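Local atomic coordinates of acyl-CoA dehydrogenase (Bacillus anthracis, PDB entry 3OWA), a protein that binds FAD and, as a member of the acyl-CoA dehydrogenase family, probably catalyses the flavin-dependent alpha,beta-dehydrogenation of acyl-CoA thioesters. Residues F17-I22 and L503-E507; T44-V49 and K104-A108. The contacts are given in a common frame with arbitrary orientation. Residues are numbered along the deposited sequence.

Interaction 1 (F17-I22 and L503-E507)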
# COMPACT_ATOMS: atom_id res chain seq x y z
N PHE A 17 25.12 16.28 -5.47
CA PHE A 17 23.89 17.05 -5.24
C PHE A 17 23.68 17.35 -3.74
O PHE A 17 23.02 18.32 -3.39
CB PHE A 17 22.66 16.33 -5.80
CG PHE A 17 22.31 15.04 -5.09
CD1 PHE A 17 21.50 15.04 -3.96
CD2 PHE A 17 22.80 13.82 -5.56
CE1 PHE A 17 21.19 13.85 -3.30
CE2 PHE A 17 22.48 12.62 -4.91
CZ PHE A 17 21.68 12.64 -3.78
N LEU A 18 24.23 16.52 -2.87
CA LEU A 18 24.02 16.67 -1.45
C LEU A 18 24.78 17.87 -0.85
O LEU A 18 24.44 18.36 0.24
CB LEU A 18 24.44 15.39 -0.73
CG LEU A 18 24.38 15.43 0.81
CD1 LEU A 18 22.99 15.83 1.30
CD2 LEU A 18 24.83 14.10 1.44
N VAL A 19 25.79 18.33 -1.57
CA VAL A 19 26.82 19.22 -1.01
C VAL A 19 27.10 20.44 -1.91
O VAL A 19 27.69 21.43 -1.46
CB VAL A 19 28.11 18.38 -0.75
CG1 VAL A 19 29.35 19.19 -0.87
CG2 VAL A 19 28.05 17.72 0.61
N ASP A 20 26.67 20.39 -3.16
CA ASP A 20 26.96 21.45 -4.12
C ASP A 20 25.67 22.03 -4.64
O ASP A 20 24.63 21.36 -4.67
CB ASP A 20 27.81 20.93 -5.29
CG ASP A 20 29.23 20.57 -4.87
OD1 ASP A 20 29.76 21.19 -3.92
OD2 ASP A 20 29.84 19.68 -5.50
N GLU A 21 25.73 23.28 -5.08
CA GLU A 21 24.56 24.00 -5.54
C GLU A 21 24.37 23.69 -7.03
O GLU A 21 24.84 24.44 -7.89
CB GLU A 21 24.76 25.50 -5.30
CG GLU A 21 23.54 26.26 -4.79
CD GLU A 21 22.72 26.88 -5.92
OE1 GLU A 21 22.38 26.16 -6.89
OE2 GLU A 21 22.42 28.09 -5.83
N ILE A 22 23.70 22.58 -7.35
CA ILE A 22 23.52 22.15 -8.74
C ILE A 22 22.67 23.15 -9.53
O ILE A 22 21.70 23.70 -9.01
CB ILE A 22 22.89 20.73 -8.83
CG1 ILE A 22 23.64 19.72 -7.95
CG2 ILE A 22 22.75 20.30 -10.31
CD1 ILE A 22 25.09 19.42 -8.33
N LEU A 503 15.22 14.75 -0.73
CA LEU A 503 16.02 15.86 -1.23
C LEU A 503 16.30 15.81 -2.76
O LEU A 503 16.13 16.80 -3.48
CB LEU A 503 17.31 15.99 -0.40
CG LEU A 503 18.38 16.82 -1.09
CD1 LEU A 503 18.08 18.28 -0.82
CD2 LEU A 503 19.78 16.40 -0.65
N TYR A 504 16.72 14.64 -3.23
CA TYR A 504 16.98 14.40 -4.66
C TYR A 504 15.73 14.61 -5.52
O TYR A 504 15.79 15.22 -6.59
CB TYR A 504 17.56 12.98 -4.88
CG TYR A 504 18.10 12.72 -6.26
CD1 TYR A 504 19.08 13.56 -6.82
CD2 TYR A 504 17.64 11.65 -7.02
CE1 TYR A 504 19.59 13.33 -8.10
CE2 TYR A 504 18.15 11.40 -8.30
CZ TYR A 504 19.13 12.25 -8.83
OH TYR A 504 19.62 12.01 -10.10
N ALA A 505 14.60 14.09 -5.08
CA ALA A 505 13.36 14.30 -5.82
C ALA A 505 12.94 15.79 -5.82
O ALA A 505 12.53 16.33 -6.86
CB ALA A 505 12.25 13.42 -5.23
N MSE A 506 13.04 16.44 -4.66
CA MSE A 506 12.71 17.88 -4.53
C MSE A 506 13.56 18.72 -5.45
O MSE A 506 13.04 19.54 -6.19
CB MSE A 506 12.93 18.37 -3.11
CG MSE A 506 11.90 17.92 -2.11
SE MSE A 506 12.41 18.53 -0.36
CE MSE A 506 12.29 20.44 -0.63
N GLU A 507 14.87 18.54 -5.38
CA GLU A 507 15.80 19.31 -6.22
C GLU A 507 15.57 19.07 -7.72
O GLU A 507 15.61 20.00 -8.53
CB GLU A 507 17.25 19.01 -5.84
CG GLU A 507 18.28 19.80 -6.65
CD GLU A 507 19.75 19.43 -6.34
OE1 GLU A 507 20.55 20.35 -6.06
OE2 GLU A 507 20.11 18.22 -6.37
O HOH W 1 20.27 22.95 -6.70
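The end of a 3-10 segment, Phe17 and Leu18, runs into a loop that lies against one side of a turn of helix 490-520. The backbones stay well apart, with CA of Phe17 7.4 Å from CA of Tyr504 and CA of Leu18 8.0 Å from CA of Leu503, so side chains span the gap. Beyond Leu18 the chain swings away at Val19 and returns through an inverse gamma turn centred on Glu21, which brings Ile22 back to the helix. Leu503 and Glu507 point toward the loop, one helical turn apart (Glu507 N to Leu503 O, 2.9 Å), and Tyr504 points sideways. Phe17 is the main wedge: Tyr504 CD1 lies over one face of its ring, 3.9 Å from Phe17 CD2, the two rings inclined at 42°, while Leu503 CD2 meets the ring edge at Phe17 CE1 (3.9 Å). Leu18 CD1 adds a second apolar contact to Leu503 CD2 (3.8 Å). The contact thus packs the N-terminal loop onto the second C-terminal acyl-CoA dehydrogenase helical region, with helices 305-336 and 458-482 alongside. Glu507 OE2 packs 3.2 Å from Phe17 CB and Glu507 OE1 3.6 Å from Ile22 CB, without hydrogen bonds. Though buried, this carboxylate forms salt bridges, OE2 with Arg327 and OE1 with Lys468; Lys468 also binds the carbonyl of Asp20. Water 1 donates to Ile22 O (2.8 Å) and Glu507 OE1 (2.7 Å).

Interaction 2 (T44-V49 and K104-A108)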
# COMPACT_ATOMS: atom_id res chain seq x y z
N THR A 44 7.91 2.71 -30.07
CA THR A 44 7.72 1.72 -29.03
C THR A 44 6.26 1.67 -28.61
O THR A 44 5.65 0.60 -28.60
CB THR A 44 8.59 2.00 -27.79
OG1 THR A 44 9.93 2.16 -28.22
CG2 THR A 44 8.52 0.82 -26.81
N GLU A 45 5.69 2.84 -28.28
CA GLU A 45 4.29 2.94 -27.89
C GLU A 45 3.33 2.30 -28.90
O GLU A 45 2.44 1.56 -28.50
CB GLU A 45 3.90 4.42 -27.69
CG GLU A 45 2.47 4.59 -27.24
CD GLU A 45 2.23 5.94 -26.58
OE1 GLU A 45 1.85 5.94 -25.40
OE2 GLU A 45 2.46 6.97 -27.26
N ASP A 46 3.53 2.57 -30.18
CA ASP A 46 2.70 1.98 -31.23
C ASP A 46 2.84 0.45 -31.27
O ASP A 46 1.84 -0.26 -31.39
CB ASP A 46 3.10 2.53 -32.58
CG ASP A 46 2.70 4.00 -32.77
OD1 ASP A 46 1.84 4.51 -32.01
OD2 ASP A 46 3.23 4.63 -33.71
N PHE A 47 4.07 -0.03 -31.20
CA PHE A 47 4.30 -1.47 -31.08
C PHE A 47 3.49 -2.06 -29.91
O PHE A 47 2.69 -2.97 -30.12
CB PHE A 47 5.79 -1.82 -30.92
CG PHE A 47 6.03 -3.28 -30.60
CD1 PHE A 47 6.45 -3.67 -29.34
CD2 PHE A 47 5.79 -4.26 -31.55
CE1 PHE A 47 6.65 -5.03 -29.03
CE2 PHE A 47 6.00 -5.63 -31.26
CZ PHE A 47 6.42 -6.00 -30.01
N ILE A 48 3.66 -1.52 -28.71
CA ILE A 48 2.98 -2.02 -27.51
C ILE A 48 1.44 -1.98 -27.64
O ILE A 48 0.74 -2.99 -27.44
CB ILE A 48 3.50 -1.33 -26.19
CG1 ILE A 48 4.72 -2.09 -25.64
CG2 ILE A 48 2.48 -1.50 -25.08
CD1 ILE A 48 5.97 -1.87 -26.37
N VAL A 49 0.90 -0.84 -28.09
CA VAL A 49 -0.53 -0.65 -28.20
C VAL A 49 -1.12 -1.48 -29.34
O VAL A 49 -2.14 -2.15 -29.17
CB VAL A 49 -0.87 0.88 -28.36
CG1 VAL A 49 -2.32 1.10 -28.81
CG2 VAL A 49 -0.61 1.64 -27.09
N LYS A 104 7.95 3.17 -22.13
CA LYS A 104 6.80 2.80 -22.94
C LYS A 104 6.43 1.31 -22.82
O LYS A 104 5.22 0.97 -22.87
CB LYS A 104 7.03 3.16 -24.40
CG LYS A 104 7.27 4.67 -24.61
CD LYS A 104 6.04 5.42 -24.16
CE LYS A 104 6.08 6.87 -24.53
NZ LYS A 104 5.07 7.56 -23.66
N PHE A 105 7.44 0.45 -22.63
CA PHE A 105 7.14 -0.99 -22.38
C PHE A 105 6.29 -1.24 -21.13
O PHE A 105 5.53 -2.23 -21.05
CB PHE A 105 8.43 -1.85 -22.36
CG PHE A 105 8.65 -2.61 -23.63
CD1 PHE A 105 8.21 -3.92 -23.75
CD2 PHE A 105 9.28 -2.01 -24.72
CE1 PHE A 105 8.39 -4.61 -24.98
CE2 PHE A 105 9.44 -2.70 -25.93
CZ PHE A 105 9.00 -4.00 -26.05
N SER A 106 6.43 -0.39 -20.11
CA SER A 106 5.60 -0.52 -18.88
C SER A 106 4.08 -0.63 -19.13
O SER A 106 3.36 -1.24 -18.35
CB SER A 106 5.92 0.60 -17.90
OG SER A 106 5.34 1.79 -18.41
N ARG A 107 3.60 -0.09 -20.24
CA ARG A 107 2.19 -0.22 -20.61
C ARG A 107 1.76 -1.71 -20.69
O ARG A 107 0.59 -2.04 -20.44
CB ARG A 107 1.94 0.56 -21.92
CG ARG A 107 0.53 0.46 -22.48
CD ARG A 107 -0.40 1.58 -21.95
NE ARG A 107 -1.72 1.45 -22.57
CZ ARG A 107 -2.15 2.21 -23.57
NH1 ARG A 107 -1.40 3.21 -24.01
NH2 ARG A 107 -3.35 1.99 -24.11
N ALA A 108 2.71 -2.62 -20.95
CA ALA A 108 2.36 -3.98 -21.25
C ALA A 108 2.50 -4.88 -20.02
O ALA A 108 2.73 -6.08 -20.17
CB ALA A 108 3.26 -4.51 -22.38
O HOH W 2 1.48 3.94 -23.37
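Two helical elements of the all-helical N-terminal domain of the acyl-CoA dehydrogenase fold pack here: the C-terminal half of helix 35-52 and the C-terminal part of helix 95-105 with the 3-10 residues Ser106 and Arg107. The backbones come close, with CA of Glu45 5.6 Å from CA of Lys104 and CA of Ile48 6.6 Å from CA of Ala108. Apolar packing centres on Ile48. Its CD1 makes a CH-pi contact over the face of the Phe105 ring, 3.5 Å from the ring centroid and 9° off the normal, while its CG2 touches Arg107 CG (3.8 Å) and Ala108 CB (4.1 Å). Thr44 CG2 touches both Lys104 CB (3.7 Å) and Phe105 CD2 (3.6 Å), and Phe47 CE1 reaches Phe105 CZ (3.9 Å). Farther out, the Phe105 ring stacks with His115 and Phe47 packs on Glu73 and Ala74, so this aromatic side also meets helices 64-76 and 110-122. Charged groups line another side. Glu45 OE1 lies near Lys104 NZ (4.0 Å) and Arg107 NH1 (4.5 Å), both beyond salt-bridge range; water 2 joins the latter pair, donating to Glu45 OE1 (2.9 Å) and accepting from Arg107 NH1 (3.0 Å). Over one face of the Arg107 guanidinium lies a methyl group, Val49 CG2, 3.5 Å from NH1.

From the N terminus, the chain first lays down residues 17-22, whose partner on helix 490-520 comes only after 480 intervening residues; interaction 1 therefore closes a very long loop that includes the middle beta domain. Shortly afterwards helix 35-52 begins, and interaction 2 closes a much shorter loop of 54 residues, with helices but no strands, by bringing in the end of helix 95-105. Interaction 2 is nested inside interaction 1. Their centres are 32 Å apart, on opposite sides of the chain's centre, and they do not touch. One ties the N-terminal loop to the C-terminal helices; the other packs two helices of the N-terminal domain against each other.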